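Local atomic coordinates of A223 penton protein C-terminal domain-containing protein (Sulfolobus turreted icosahedral virus, PDB entry 4IL7), a protein that is a structural component of the viral capsid, probably contributing its C-terminal jelly-roll-like domain to the penton at the icosahedral vertices. Residues Y77-G82 and T92-G97; G97-S102 and T140-M145; I111-L116 and T122-L127; M145-T148 and A152-I155. The protein carries 1 engineered substitution. All coordinates share one frame; numbering follows the deposited sequence.

Contact 1: Y77-G82 and T92-G97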
loop_
_atom_site.group_PDB
_atom_site.type_symbol
_atom_site.label_atom_id
_atom_site.label_comp_id
_atom_site.label_asym_id
_atom_site.label_seq_id
_atom_site.Cartn_x
_atom_site.Cartn_y
_atom_site.Cartn_z
ATOM N N TYR A 77 2.132 12.659 0.835
ATOM C CA TYR A 77 1.070 12.809 -0.175
ATOM C C TYR A 77 0.095 11.653 0.059
ATOM O O TYR A 77 0.477 10.477 -0.017
ATOM C CB TYR A 77 1.636 12.695 -1.596
ATOM C CG TYR A 77 0.623 12.935 -2.757
ATOM C CD1 TYR A 77 0.601 14.159 -3.445
ATOM C CD2 TYR A 77 -0.288 11.924 -3.203
ATOM C CE1 TYR A 77 -0.288 14.386 -4.499
ATOM C CE2 TYR A 77 -1.184 12.161 -4.260
ATOM C CZ TYR A 77 -1.175 13.395 -4.901
ATOM O OH TYR A 77 -2.052 13.665 -5.948
ATOM N N LEU A 78 -1.149 12.009 0.351
ATOM C CA LEU A 78 -2.202 11.021 0.597
ATOM C C LEU A 78 -2.582 10.368 -0.710
ATOM O O LEU A 78 -2.930 11.023 -1.717
ATOM C CB LEU A 78 -3.410 11.698 1.226
ATOM C CG LEU A 78 -4.645 10.806 1.489
ATOM C CD1 LEU A 78 -4.289 9.714 2.476
ATOM C CD2 LEU A 78 -5.768 11.629 1.992
ATOM N N ILE A 79 -2.662 9.016 -0.696
ATOM C CA ILE A 79 -3.099 8.250 -1.851
ATOM C C ILE A 79 -4.470 7.607 -1.620
ATOM O O ILE A 79 -5.332 7.636 -2.508
ATOM C CB ILE A 79 -2.035 7.204 -2.254
ATOM C CG1 ILE A 79 -0.741 7.918 -2.712
ATOM C CG2 ILE A 79 -2.544 6.223 -3.302
ATOM C CD1 ILE A 79 0.461 6.995 -2.826
ATOM N N TYR A 80 -4.671 6.985 -0.458
ATOM C CA TYR A 80 -5.948 6.291 -0.184
ATOM C C TYR A 80 -6.170 6.176 1.322
ATOM O O TYR A 80 -5.236 5.933 2.091
ATOM C CB TYR A 80 -5.964 4.882 -0.776
ATOM C CG TYR A 80 -7.244 4.108 -0.506
ATOM C CD1 TYR A 80 -8.410 4.490 -1.068
ATOM C CD2 TYR A 80 -7.254 3.078 0.403
ATOM C CE1 TYR A 80 -9.562 3.781 -0.816
ATOM C CE2 TYR A 80 -8.437 2.363 0.669
ATOM C CZ TYR A 80 -9.584 2.715 0.044
ATOM O OH TYR A 80 -10.811 2.056 0.268
ATOM N N SER A 81 -7.385 6.368 1.760
ATOM C CA SER A 81 -7.780 6.028 3.121
ATOM C C SER A 81 -9.076 5.288 3.056
ATOM O O SER A 81 -10.058 5.797 2.481
ATOM C CB SER A 81 -7.971 7.341 3.911
ATOM O OG SER A 81 -8.458 7.124 5.221
ATOM N N GLY A 82 -9.207 4.142 3.682
ATOM C CA GLY A 82 -10.420 3.386 3.657
ATOM C C GLY A 82 -10.392 2.192 4.592
ATOM O O GLY A 82 -9.564 2.135 5.508
ATOM N N THR A 92 -2.058 5.567 -8.655
ATOM C CA THR A 92 -0.777 5.933 -9.223
ATOM C C THR A 92 0.050 6.664 -8.202
ATOM O O THR A 92 -0.408 7.632 -7.587
ATOM C CB THR A 92 -0.973 6.824 -10.468
ATOM O OG1 THR A 92 -1.669 6.067 -11.451
ATOM C CG2 THR A 92 0.391 7.263 -11.050
ATOM N N ILE A 93 1.266 6.225 -8.000
ATOM C CA ILE A 93 2.165 6.893 -7.094
ATOM C C ILE A 93 2.792 8.088 -7.847
ATOM O O ILE A 93 3.349 7.909 -8.918
ATOM C CB ILE A 93 3.208 5.877 -6.604
ATOM C CG1 ILE A 93 2.488 4.823 -5.732
ATOM C CG2 ILE A 93 4.316 6.569 -5.852
ATOM C CD1 ILE A 93 3.290 3.582 -5.446
ATOM N N PRO A 94 2.689 9.308 -7.292
ATOM C CA PRO A 94 2.992 10.509 -8.098
ATOM C C PRO A 94 4.459 10.906 -8.196
ATOM O O PRO A 94 4.808 11.713 -9.073
ATOM C CB PRO A 94 2.217 11.600 -7.362
ATOM C CG PRO A 94 2.276 11.184 -5.937
ATOM C CD PRO A 94 2.117 9.673 -5.980
ATOM N N ALA A 95 5.299 10.401 -7.305
ATOM C CA ALA A 95 6.681 10.846 -7.238
ATOM C C ALA A 95 7.602 9.744 -6.786
ATOM O O ALA A 95 7.161 8.680 -6.381
ATOM C CB ALA A 95 6.797 12.039 -6.299
ATOM N N ASN A 96 8.895 9.988 -6.903
ATOM C CA ASN A 96 9.884 9.162 -6.250
ATOM C C ASN A 96 9.807 9.366 -4.748
ATOM O O ASN A 96 9.662 10.503 -4.265
ATOM C CB ASN A 96 11.314 9.481 -6.721
ATOM C CG ASN A 96 11.567 9.205 -8.199
ATOM O OD1 ASN A 96 10.763 8.660 -8.950
ATOM N ND2 ASN A 96 12.752 9.607 -8.616
ATOM N N GLY A 97 9.917 8.276 -3.992
ATOM C CA GLY A 97 9.928 8.370 -2.529
ATOM C C GLY A 97 9.644 7.023 -1.900
ATOM O O GLY A 97 9.973 5.993 -2.468
#
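A chi1 of -176° turns the ring of Tyr-77 away from its backbone N and lays one face against Pro-94, while in Ile-79 the extended CG1-CD1 arm (chi2 167°) carries the terminal methyl to the side chain of Ile-93. Pro-94 CG sits almost over the middle of the Tyr-77 ring, 3.9 Å from the centroid and 11° off the ring normal, a CH-pi contact made over the face. Within the ring the atom nearest to Pro-94 CG is CD2, at 3.8 Å. Ile-79 approaches more loosely, its CD1 lying 4.2 Å from Ile-93 CG1 and 4.5 Å from Pro-94 CD. Segment 77-82 belongs to an edge strand of one sheet of a partial jelly roll, and 92-97 is mainly the connection that brings the chain from the opposing sheet back to this one. Ile-79 and Tyr-80 form a classic beta bulge opposite Ile-155, so the regular alternation is interrupted at Ile-79 itself, the residue that meets Ile-93. Ile-93 also leans on Leu-99 in the interior, whereas Tyr-77 and Pro-94 meet near the surface. Glu-157 on the adjacent strand touches Ile-93 and Pro-94, and its OE1 accepts a weak hydrogen bond from Ala-95 N.

Contact 2: G97-S102 and T140-M145; sequences GYLIIS and TQITNM. Engineered in segment 140-145: Met-145 (natural residue Leu).
Ile-101 and the engineered Met-145 touch most closely here: Ile-101 CG2 lies 3.7 Å from Met-145 CE in the conformer described, the two side chains sliding past one another in opposite directions. The methionine chain runs extended from its backbone and then bends at its last torsion (chi3 -51°), which turns the terminal methyl to the isoleucine branch. A second, looser pair is formed by two delta methyls, with Leu-99 CD1 at 4.2 Å from Ile-142 CD1. All four residues are buried, and no hydrogen bond joins the two segments. The contact thus bridges the interior of a beta sandwich, with 97-102 in one four-stranded antiparallel sheet and 141-145 in the other. Separation of the backbones is that of face-packed sheets, 9.8 Å from Leu-99 CA to Thr-140 CA. What positions the inward residues on the second strand is a classic beta bulge, in which Thr-143 and Asn-144 together face Thr-115; the extra residue lets Ile-142 and Met-145, three positions apart, both point inward. Ile-155 packs on Leu-99 and Ile-142 from the side, and Leu-116 packs on Ile-142. Backbone bonds to Ile-134 and Asn-132 hold Leu-99 and Ile-101 in their own sheet.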
loop_
_atom_site.group_PDB
_atom_site.type_symbol
_atom_site.label_atom_id
_atom_site.label_comp_id
_atom_site.label_asym_id
_atom_site.label_seq_id
_atom_site.Cartn_x
_atom_site.Cartn_y
_atom_site.Cartn_z
ATOM N N GLY A 97 9.917 8.276 -3.992
ATOM C CA GLY A 97 9.928 8.370 -2.529
ATOM C C GLY A 97 9.644 7.023 -1.900
ATOM O O GLY A 97 9.973 5.993 -2.468
ATOM N N TYR A 98 9.036 7.043 -0.715
ATOM C CA TYR A 98 8.670 5.846 0.014
ATOM C C TYR A 98 7.153 5.753 0.105
ATOM O O TYR A 98 6.476 6.624 0.667
ATOM C CB TYR A 98 9.275 5.830 1.408
ATOM C CG TYR A 98 10.755 5.817 1.365
ATOM C CD1 TYR A 98 11.438 4.626 1.221
ATOM C CD2 TYR A 98 11.463 7.003 1.386
ATOM C CE1 TYR A 98 12.821 4.610 1.133
ATOM C CE2 TYR A 98 12.831 7.013 1.295
ATOM C CZ TYR A 98 13.518 5.812 1.162
ATOM O OH TYR A 98 14.890 5.805 1.085
ATOM N N LEU A 99 6.628 4.672 -0.434
ATOM C CA LEU A 99 5.235 4.311 -0.255
ATOM C C LEU A 99 5.046 3.740 1.137
ATOM O O LEU A 99 5.731 2.788 1.578
ATOM C CB LEU A 99 4.820 3.277 -1.256
ATOM C CG LEU A 99 3.345 2.879 -1.243
ATOM C CD1 LEU A 99 2.457 4.033 -1.649
ATOM C CD2 LEU A 99 3.103 1.690 -2.158
ATOM N N ILE A 100 4.107 4.341 1.866
ATOM C CA ILE A 100 3.762 3.879 3.190
ATOM C C ILE A 100 2.351 3.314 3.186
ATOM O O ILE A 100 1.400 3.993 2.821
ATOM C CB ILE A 100 3.858 5.006 4.258
ATOM C CG1 ILE A 100 5.195 5.727 4.200
ATOM C CG2 ILE A 100 3.542 4.460 5.624
ATOM C CD1 ILE A 100 6.346 4.863 4.568
ATOM N N ILE A 101 2.219 2.079 3.646
ATOM C CA ILE A 101 0.953 1.399 3.801
ATOM C C ILE A 101 0.815 1.132 5.263
ATOM O O ILE A 101 1.588 0.351 5.850
ATOM C CB ILE A 101 0.865 0.095 2.998
ATOM C CG1 ILE A 101 1.189 0.320 1.486
ATOM C CG2 ILE A 101 -0.534 -0.490 3.159
ATOM C CD1 ILE A 101 2.520 -0.215 1.163
ATOM N N SER A 102 -0.121 1.818 5.900
ATOM C CA SER A 102 -0.383 1.634 7.348
ATOM C C SER A 102 -1.658 0.843 7.512
ATOM O O SER A 102 -2.737 1.321 7.171
ATOM C CB SER A 102 -0.505 2.995 8.026
ATOM O OG SER A 102 -0.763 2.847 9.400
ATOM N N THR A 140 4.677 4.420 -10.449
ATOM C CA THR A 140 4.382 3.064 -9.972
ATOM C C THR A 140 2.886 2.948 -9.705
ATOM O O THR A 140 2.270 3.898 -9.182
ATOM C CB THR A 140 5.204 2.764 -8.698
ATOM O OG1 THR A 140 6.591 2.814 -9.037
ATOM C CG2 THR A 140 4.897 1.383 -8.135
ATOM N N GLN A 141 2.252 1.854 -10.070
ATOM C CA GLN A 141 0.858 1.609 -9.820
ATOM C C GLN A 141 0.671 0.649 -8.688
ATOM O O GLN A 141 1.364 -0.350 -8.561
ATOM C CB GLN A 141 0.269 0.995 -11.055
ATOM C CG GLN A 141 0.331 1.926 -12.274
ATOM C CD GLN A 141 -0.621 3.031 -12.209
ATOM O OE1 GLN A 141 -0.214 4.179 -12.180
ATOM N NE2 GLN A 141 -1.903 2.704 -12.216
ATOM N N ILE A 142 -0.307 0.920 -7.843
ATOM C CA ILE A 142 -0.810 -0.042 -6.848
ATOM C C ILE A 142 -1.929 -0.785 -7.511
ATOM O O ILE A 142 -3.031 -0.226 -7.768
ATOM C CB ILE A 142 -1.347 0.676 -5.597
ATOM C CG1 ILE A 142 -0.269 1.531 -4.982
ATOM C CG2 ILE A 142 -1.885 -0.360 -4.607
ATOM C CD1 ILE A 142 -0.751 2.373 -3.799
ATOM N N THR A 143 -1.712 -2.024 -7.935
ATOM C CA THR A 143 -2.746 -2.751 -8.665
ATOM C C THR A 143 -3.657 -3.627 -7.819
ATOM O O THR A 143 -4.756 -3.925 -8.211
ATOM C CB THR A 143 -2.103 -3.592 -9.787
ATOM O OG1 THR A 143 -1.217 -4.515 -9.124
ATOM C CG2 THR A 143 -1.237 -2.666 -10.637
ATOM N N ASN A 144 -3.191 -4.101 -6.673
ATOM C CA ASN A 144 -4.030 -4.970 -5.836
ATOM C C ASN A 144 -3.540 -4.879 -4.395
ATOM O O ASN A 144 -2.341 -4.724 -4.166
ATOM C CB ASN A 144 -3.999 -6.469 -6.247
ATOM C CG ASN A 144 -4.832 -7.392 -5.311
ATOM O OD1 ASN A 144 -4.304 -7.925 -4.287
ATOM N ND2 ASN A 144 -6.102 -7.555 -5.602
ATOM N N MET A 145 -4.473 -5.040 -3.482
ATOM C CA MET A 145 -4.108 -5.355 -2.123
ATOM C C MET A 145 -5.167 -6.352 -1.606
ATOM O O MET A 145 -6.382 -6.215 -1.885
ATOM C CB MET A 145 -3.941 -4.043 -1.275
ATOM C CG MET A 145 -4.101 -4.389 0.294
ATOM S SD MET A 145 -4.359 -2.970 1.392
ATOM C CE MET A 145 -2.948 -1.944 0.827
#

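Contact 3: I111-L116 and T122-L127; sequences IGQITL and TMTFNL
Leu-127 meets the strand 111-116 with both its backbone and its side chain. Its carbonyl O takes a hydrogen bond from Ile-111 N at 2.9 Å and a weak one from Gly-112 N at 3.4 Å, the mark of a classic beta bulge in which two residues face one. In return Leu-127 N donates to Gly-112 O at 2.8 Å, although the donor stands 47° out of that carbonyl's plane, a distortion the more regular pairs further along do not have. The isobutyl group lies across the neighbouring strand, with CD1 over the peptide carbon of Gln-113 and CD2 3.9 Å from Ile-114 CG2.

Ile-114 continues this apolar face. The same CG2 packs 3.9 Å from Phe-125 CB, because chi1 (-168°) sends CG1 away from the backbone N and leaves CG2 between N and the carbonyl carbon. Leu-116 CD1 comes to Phe-125 CE1 at 3.8 Å, obliquely to the ring, the two side chains crossing at about a right angle.

Behind these residues runs an antiparallel beta hairpin, whose other face carries Gln-113, Thr-115, Thr-124 and Asn-126. There the closest side-chain approach is between methyls, Thr-115 CG2 to Thr-122 CG2 at 3.6 Å, and a water donates to Asn-126 OD1 at 2.8 Å, while Asn-126 ND2 is hydrogen-bonded to Asn-110.

The chemistry is that of an amphipathic hairpin: paired backbone bonds tie the strands, Ile-114 and Leu-116 meet Ile-101 and Leu-99 of the opposing sheet, with Ile-142 alongside, and the polar face binds water at its Gln-113/Asn-126 end.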
loop_
_atom_site.group_PDB
_atom_site.type_symbol
_atom_site.label_atom_id
_atom_site.label_comp_id
_atom_site.label_asym_id
_atom_site.label_seq_id
_atom_site.Cartn_x
_atom_site.Cartn_y
_atom_site.Cartn_z
ATOM N N ILE A 111 -0.647 -9.575 7.694
ATOM C CA ILE A 111 -2.041 -9.191 7.403
ATOM C C ILE A 111 -2.443 -9.290 5.907
ATOM O O ILE A 111 -3.621 -9.154 5.620
ATOM C CB ILE A 111 -2.308 -7.779 7.982
ATOM C CG1 ILE A 111 -3.788 -7.397 8.104
ATOM C CG2 ILE A 111 -1.559 -6.683 7.266
ATOM C CD1 ILE A 111 -4.685 -8.399 8.744
ATOM N N GLY A 112 -1.505 -9.477 5.002
ATOM C CA GLY A 112 -1.851 -9.625 3.600
ATOM C C GLY A 112 -0.720 -9.314 2.672
ATOM O O GLY A 112 0.433 -9.538 2.993
ATOM N N GLN A 113 -1.128 -8.794 1.504
ATOM C CA GLN A 113 -0.273 -8.642 0.333
ATOM C C GLN A 113 -0.644 -7.385 -0.405
ATOM O O GLN A 113 -1.811 -7.048 -0.446
ATOM C CB GLN A 113 -0.397 -9.815 -0.636
ATOM C CG GLN A 113 0.143 -11.126 -0.137
ATOM C CD GLN A 113 0.354 -12.081 -1.308
ATOM O OE1 GLN A 113 -0.271 -11.912 -2.431
ATOM N NE2 GLN A 113 1.327 -12.943 -1.139
ATOM N N ILE A 114 0.351 -6.774 -1.047
ATOM C CA ILE A 114 0.141 -5.687 -2.024
ATOM C C ILE A 114 0.949 -5.987 -3.251
ATOM O O ILE A 114 2.052 -6.486 -3.189
ATOM C CB ILE A 114 0.469 -4.276 -1.427
ATOM C CG1 ILE A 114 0.001 -3.126 -2.302
ATOM C CG2 ILE A 114 1.916 -4.187 -1.029
ATOM C CD1 ILE A 114 0.102 -1.738 -1.624
ATOM N N THR A 115 0.407 -5.599 -4.425
ATOM C CA THR A 115 1.079 -5.724 -5.692
ATOM C C THR A 115 1.281 -4.396 -6.323
ATOM O O THR A 115 0.324 -3.578 -6.386
ATOM C CB THR A 115 0.288 -6.604 -6.650
ATOM O OG1 THR A 115 0.061 -7.875 -6.052
ATOM C CG2 THR A 115 0.990 -6.817 -7.985
ATOM N N LEU A 116 2.478 -4.094 -6.763
ATOM C CA LEU A 116 2.873 -2.883 -7.437
ATOM C C LEU A 116 3.379 -3.156 -8.817
ATOM O O LEU A 116 4.052 -4.200 -9.027
ATOM C CB LEU A 116 3.987 -2.156 -6.695
ATOM C CG LEU A 116 3.771 -1.832 -5.213
ATOM C CD1 LEU A 116 4.926 -1.068 -4.610
ATOM C CD2 LEU A 116 2.500 -1.052 -4.976
ATOM N N THR A 122 6.485 -6.284 -12.201
ATOM C CA THR A 122 5.489 -6.480 -11.173
ATOM C C THR A 122 6.184 -6.953 -9.913
ATOM O O THR A 122 7.195 -7.598 -10.000
ATOM C CB THR A 122 4.436 -7.471 -11.610
ATOM O OG1 THR A 122 3.791 -7.029 -12.781
ATOM C CG2 THR A 122 3.424 -7.654 -10.556
ATOM N N MET A 123 5.798 -6.445 -8.771
ATOM C CA MET A 123 6.305 -6.793 -7.445
ATOM C C MET A 123 5.171 -7.132 -6.531
ATOM O O MET A 123 4.138 -6.508 -6.545
ATOM C CB MET A 123 7.119 -5.643 -6.860
ATOM C CG MET A 123 8.242 -5.224 -7.815
ATOM S SD MET A 123 8.933 -3.672 -7.490
ATOM C CE MET A 123 7.686 -2.511 -8.064
ATOM N N THR A 124 5.381 -8.129 -5.687
ATOM C CA THR A 124 4.444 -8.544 -4.647
ATOM C C THR A 124 5.121 -8.471 -3.290
ATOM O O THR A 124 6.219 -9.013 -3.126
ATOM C CB THR A 124 3.868 -9.911 -4.891
ATOM O OG1 THR A 124 3.243 -9.927 -6.201
ATOM C CG2 THR A 124 2.876 -10.343 -3.874
ATOM N N PHE A 125 4.469 -7.806 -2.344
ATOM C CA PHE A 125 5.041 -7.594 -0.999
ATOM C C PHE A 125 4.087 -8.106 0.078
ATOM O O PHE A 125 2.895 -7.867 0.063
ATOM C CB PHE A 125 5.275 -6.102 -0.739
ATOM C CG PHE A 125 6.227 -5.488 -1.688
ATOM C CD1 PHE A 125 5.779 -4.909 -2.877
ATOM C CD2 PHE A 125 7.592 -5.479 -1.441
ATOM C CE1 PHE A 125 6.639 -4.340 -3.764
ATOM C CE2 PHE A 125 8.483 -4.878 -2.352
ATOM C CZ PHE A 125 7.960 -4.331 -3.498
ATOM N N ASN A 126 4.677 -8.732 1.075
ATOM C CA ASN A 126 4.010 -9.027 2.348
ATOM C C ASN A 126 3.715 -7.710 3.098
ATOM O O ASN A 126 4.486 -6.814 3.130
ATOM C CB ASN A 126 4.944 -9.872 3.207
ATOM C CG ASN A 126 4.229 -10.395 4.391
ATOM O OD1 ASN A 126 3.393 -11.242 4.274
ATOM N ND2 ASN A 126 4.614 -9.891 5.534
ATOM N N LEU A 127 2.503 -7.726 3.659
ATOM C CA LEU A 127 2.084 -6.641 4.581
ATOM C C LEU A 127 1.912 -7.214 5.983
ATOM O O LEU A 127 1.425 -8.286 6.174
ATOM C CB LEU A 127 0.764 -6.036 4.172
ATOM C CG LEU A 127 0.772 -5.312 2.830
ATOM C CD1 LEU A 127 -0.649 -4.909 2.461
ATOM C CD2 LEU A 127 1.675 -4.128 2.855
HETATM O O HOH W 1 0.752 -11.670 5.043
HETATM O O HOH W 2 1.933 -12.392 1.983
#

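Contact 4: M145-T148 and A152-I155. Engineered in segment 145-148: Met-145 (natural residue Leu).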
loop_
_atom_site.group_PDB
_atom_site.type_symbol
_atom_site.label_atom_id
_atom_site.label_comp_id
_atom_site.label_asym_id
_atom_site.label_seq_id
_atom_site.Cartn_x
_atom_site.Cartn_y
_atom_site.Cartn_z
ATOM N N MET A 145 -4.473 -5.040 -3.482
ATOM C CA MET A 145 -4.108 -5.355 -2.123
ATOM C C MET A 145 -5.167 -6.352 -1.606
ATOM O O MET A 145 -6.382 -6.215 -1.885
ATOM C CB MET A 145 -3.941 -4.043 -1.275
ATOM C CG MET A 145 -4.101 -4.389 0.294
ATOM S SD MET A 145 -4.359 -2.970 1.392
ATOM C CE MET A 145 -2.948 -1.944 0.827
ATOM N N THR A 146 -4.732 -7.361 -0.861
ATOM C CA THR A 146 -5.630 -8.373 -0.282
ATOM C C THR A 146 -5.228 -8.595 1.155
ATOM O O THR A 146 -4.091 -9.001 1.392
ATOM C CB THR A 146 -5.639 -9.654 -1.089
ATOM O OG1 THR A 146 -5.924 -9.370 -2.464
ATOM C CG2 THR A 146 -6.611 -10.679 -0.596
ATOM N N LEU A 147 -6.119 -8.343 2.093
ATOM C CA LEU A 147 -5.918 -8.540 3.514
ATOM C C LEU A 147 -6.660 -9.751 3.990
ATOM O O LEU A 147 -7.728 -10.081 3.436
ATOM C CB LEU A 147 -6.271 -7.322 4.352
ATOM C CG LEU A 147 -5.703 -5.986 3.924
ATOM C CD1 LEU A 147 -6.124 -4.907 4.864
ATOM C CD2 LEU A 147 -4.181 -6.009 3.787
ATOM N N THR A 148 -6.133 -10.345 5.075
ATOM C CA THR A 148 -6.780 -11.543 5.630
ATOM C C THR A 148 -7.868 -11.235 6.640
ATOM O O THR A 148 -8.632 -12.127 7.026
ATOM C CB THR A 148 -5.726 -12.500 6.211
ATOM O OG1 THR A 148 -4.970 -11.811 7.222
ATOM C CG2 THR A 148 -4.823 -13.006 5.104
ATOM N N ALA A 152 -8.360 -1.001 8.902
ATOM C CA ALA A 152 -8.239 0.356 8.389
ATOM C C ALA A 152 -7.010 0.406 7.495
ATOM O O ALA A 152 -5.943 -0.107 7.907
ATOM C CB ALA A 152 -8.141 1.347 9.544
ATOM N N ILE A 153 -7.114 1.052 6.361
ATOM C CA ILE A 153 -6.070 1.082 5.363
ATOM C C ILE A 153 -5.729 2.515 5.057
ATOM O O ILE A 153 -6.580 3.276 4.571
ATOM C CB ILE A 153 -6.564 0.369 4.094
ATOM C CG1 ILE A 153 -6.983 -1.072 4.335
ATOM C CG2 ILE A 153 -5.527 0.463 2.974
ATOM C CD1 ILE A 153 -7.891 -1.650 3.250
ATOM N N LEU A 154 -4.468 2.910 5.260
ATOM C CA LEU A 154 -3.980 4.250 4.945
ATOM C C LEU A 154 -2.770 4.099 4.026
ATOM O O LEU A 154 -1.860 3.344 4.371
ATOM C CB LEU A 154 -3.599 4.968 6.209
ATOM C CG LEU A 154 -2.927 6.344 6.039
ATOM C CD1 LEU A 154 -3.913 7.328 5.469
ATOM C CD2 LEU A 154 -2.315 6.792 7.348
ATOM N N ILE A 155 -2.814 4.743 2.870
ATOM C CA ILE A 155 -1.711 4.660 1.928
ATOM C C ILE A 155 -1.305 6.096 1.589
ATOM O O ILE A 155 -2.133 6.917 1.201
ATOM C CB ILE A 155 -2.114 3.943 0.625
ATOM C CG1 ILE A 155 -2.658 2.549 0.944
ATOM C CG2 ILE A 155 -0.913 3.873 -0.301
ATOM C CD1 ILE A 155 -3.135 1.759 -0.255
#
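Ile-153 N, in a backbone hydrogen bond with Gly-82 O, fixes the main chain from which Ile-153 reaches across to Leu-147 and Met-145. The bond belongs to the sheet of 152-155 and not to the contact itself, which holds no hydrogen bond and rests entirely on apolar groups.

Leu-147 and Ile-153 approach tip to tip. Leu-147 CD1 lies 4.0 Å from Ile-153 CG1 and also 4.0 Å from Ile-153 CD1, so one leucine methyl rests against the whole outer arm of the isoleucine. That arm is the branch lying beside the backbone N and opposite the carbonyl carbon, chi1 -58°; the other branch, CG2, is thereby left to meet the methionine. Ile-153 CG2 sits 4.0 Å from Met-145 SD, the two side chains running past one another in opposite senses. Ile-155, by contrast, reaches the end of the methionine head-on, its CD1 3.9 Å from Met-145 CE. Met-145 is an engineered residue with two conformers, so its two contacts hold for the one described here.

All the separations are ordinary van der Waals distances, and all four residues are buried. The strand segments run roughly antiparallel (151°) with axes 10.7 Å apart, too far for backbone pairing and right for two sheets packed face to face. The chain turns a corner at Thr-148 and crosses from one sheet to the other.

Strand 141-147 lies between 86-92 and 110-118 in its sheet, strand 150-158 between 76-83 and 97-104 in the other; Leu-87 of strand 86-92 also touches the methionine, and Leu-127 and Ile-103 pack on Leu-147.

The four contacts describe one antiparallel sandwich from its edges to its middle. The centre of contact 2 is about 4 Å from the centre of the chain; it joins the two sheets face to face, as does contact 4, its centre about 10 Å from that of contact 2, and they share Met-145 on strand 141-147. Contact 3 pairs two strands within a single sheet and falls between the two halves of contact 2 in sequence. Contact 1 closes first and shares Gly-97 with contact 2, yet its centre is about 16 Å from that of contact 3. Contact 2 alone joins segments far apart in sequence; the others join near neighbours along the chain, all around one apolar interior.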